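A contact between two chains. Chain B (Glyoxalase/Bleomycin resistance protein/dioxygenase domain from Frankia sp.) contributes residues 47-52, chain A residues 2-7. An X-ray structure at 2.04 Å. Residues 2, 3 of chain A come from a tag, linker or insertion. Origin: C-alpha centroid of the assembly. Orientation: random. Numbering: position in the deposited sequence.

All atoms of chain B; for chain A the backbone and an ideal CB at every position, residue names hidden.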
# COMPACT_ATOMS: atom_id res chain seq x y z
N LEU B 47 12.63 4.69 0.42
CA LEU B 47 13.43 3.62 -0.15
C LEU B 47 14.25 4.13 -1.32
O LEU B 47 14.02 5.24 -1.82
CB LEU B 47 12.53 2.51 -0.69
CG LEU B 47 11.61 1.77 0.27
CD1 LEU B 47 10.77 0.79 -0.52
CD2 LEU B 47 12.42 1.07 1.34
N PRO B 48 15.24 3.34 -1.75
CA PRO B 48 16.05 3.78 -2.89
C PRO B 48 15.00 3.88 -4.00
O PRO B 48 14.06 3.09 -4.03
CB PRO B 48 17.00 2.61 -3.10
CG PRO B 48 17.20 2.10 -1.70
CD PRO B 48 15.79 2.10 -1.17
N GLY B 49 15.15 4.85 -4.89
CA GLY B 49 14.14 4.98 -5.93
C GLY B 49 13.18 6.08 -5.53
O GLY B 49 12.47 6.63 -6.38
N GLY B 50 13.14 6.40 -4.24
CA GLY B 50 12.28 7.48 -3.76
C GLY B 50 10.93 7.17 -3.12
O GLY B 50 10.27 8.10 -2.63
N LEU B 51 10.50 5.92 -3.12
CA LEU B 51 9.20 5.58 -2.52
C LEU B 51 9.15 5.85 -1.02
O LEU B 51 10.03 5.44 -0.28
CB LEU B 51 8.85 4.11 -2.77
CG LEU B 51 7.55 3.63 -2.12
CD1 LEU B 51 6.36 4.36 -2.72
CD2 LEU B 51 7.41 2.13 -2.33
N SER B 52 8.09 6.54 -0.58
CA SER B 52 7.91 6.84 0.83
C SER B 52 7.15 5.74 1.57
O SER B 52 6.06 5.33 1.15
CB SER B 52 7.17 8.17 1.00
OG SER B 52 8.04 9.27 0.81
N UNK A 2 18.37 -1.62 -8.64
CA UNK A 2 17.86 -1.01 -7.38
C UNK A 2 16.33 -1.06 -7.32
O UNK A 2 15.66 -1.23 -8.34
CB UNK A 2 18.33 0.44 -7.26
N UNK A 3 15.78 -0.91 -6.11
CA UNK A 3 14.33 -0.89 -5.93
C UNK A 3 13.86 0.31 -6.73
O UNK A 3 14.51 1.35 -6.72
CB UNK A 3 13.92 -0.81 -4.46
N UNK A 4 12.72 0.18 -7.40
CA UNK A 4 12.23 1.28 -8.22
C UNK A 4 10.79 1.70 -7.94
O UNK A 4 10.16 2.35 -8.79
CB UNK A 4 12.35 0.90 -9.70
N UNK A 5 10.26 1.35 -6.78
CA UNK A 5 8.90 1.75 -6.47
C UNK A 5 7.94 0.60 -6.24
O UNK A 5 8.35 -0.52 -5.90
CB UNK A 5 8.36 2.63 -7.60
N UNK A 6 6.66 0.88 -6.41
CA UNK A 6 5.62 -0.12 -6.22
C UNK A 6 5.23 -0.80 -7.52
O UNK A 6 4.84 -0.15 -8.48
CB UNK A 6 4.39 0.52 -5.58
N UNK A 7 5.35 -2.13 -7.55
CA UNK A 7 4.98 -2.90 -8.73
C UNK A 7 3.45 -2.98 -8.74
O UNK A 7 2.80 -2.80 -9.78
CB UNK A 7 5.62 -4.29 -8.73

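Chain B meets the N-terminal segment of chain A with a type II beta turn, Leu B47 to Gly B50, closed by a hydrogen bond from Gly B50 N to Leu B47 O (2.8 Å). No hydrogen bond crosses between the two stretches, so the contact rests on shape and apolar packing.

At position 2, CA-to-CB points toward chain B, and the ideal CB lies 4.9 Å from Pro B48 CB. The neighbouring surface is the side of a proline ring, without charge. This surface sets few limits, and a small residue, polar or apolar, would fit as well as a longer chain able to turn into solvent. The deposited residue is Ser A2, which comes from the expression tag and so does not reflect natural selection at this site. Its OG comes within 3.5 Å of Pro B48 CB, a van der Waals contact, and Ser A2 OG donates a hydrogen bond to the carbonyl O of position 3, at 3.3 Å.

Position 3 also directs CA-to-CB toward chain B, from an extended backbone (phi/psi -62/141). Its ideal CB lies 3.9 Å from Pro B48 O and 5.2 Å from Leu B47 CB, and beyond it are the proline ring and the leucine side chain. A medium-sized apolar residue such as leucine, isoleucine, valine or methionine would suit this surface; a charged group would find no partner among these side chains. The residue is Leu A3, again from the tag. With chi1 in m and chi2 in t, it brings CD1 to 3.7 Å from Pro B48 CD, and it has the largest covered area of the chain A residues here, 68 Å². Its backbone fits less comfortably: Leu A3 O lies 3.2 Å from Pro B48 O, and two acceptors cannot bond to each other. Leu A3 O also approaches Gly B49 CA at 3.7 Å, where an ideal CB on Gly B49 would come within 2.6 Å of this oxygen and clash.

Position 4 turns CA-to-CB away from chain B, so this contact hardly restricts the choice and a polar residue is reasonable. Ser A4 occupies it, its OG hydrogen-bonded elsewhere in the structure.

At position 5 the backbone itself decides. With phi/psi of 119/-158, a CB would be jammed against the preceding carbonyl oxygen, which calls for glycine irrespective of chain B. Gly A5 is found there, and its bare backbone lies against Leu B51, with Gly A5 C 4.2 Å from Leu B51 CD2.

Position 6 sends CA-to-CB sideways, yet the ideal CB is only 4.7 Å from Leu B51 CD2. A branched or flexible apolar residue, such as valine, isoleucine or leucine, could reach that methyl. Val A6, with chi1 in t, does so, placing CG2 3.5 Å from Leu B51 CD2.

Position 7 is out of reach of chain B, which gives no preference. It is Ser A7, whose CB lies 9.2 Å from Leu B51 CD2, the nearest approach of its side chain.

Chain A, residues 2-7: SLSGVS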
# COMPACT_ATOMS: atom_id res chain seq x y z
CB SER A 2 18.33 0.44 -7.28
OG SER A 2 17.74 1.10 -6.18
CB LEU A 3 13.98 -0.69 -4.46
CG LEU A 3 14.35 -1.85 -3.53
CD1 LEU A 3 14.65 -1.31 -2.13
CD2 LEU A 3 13.21 -2.85 -3.51
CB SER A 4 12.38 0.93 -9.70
OG SER A 4 11.79 -0.33 -9.97
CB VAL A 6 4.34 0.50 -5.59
CG1 VAL A 6 3.26 -0.56 -5.43
CG2 VAL A 6 4.66 1.14 -4.25
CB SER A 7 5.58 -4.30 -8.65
OG SER A 7 5.24 -5.04 -9.79
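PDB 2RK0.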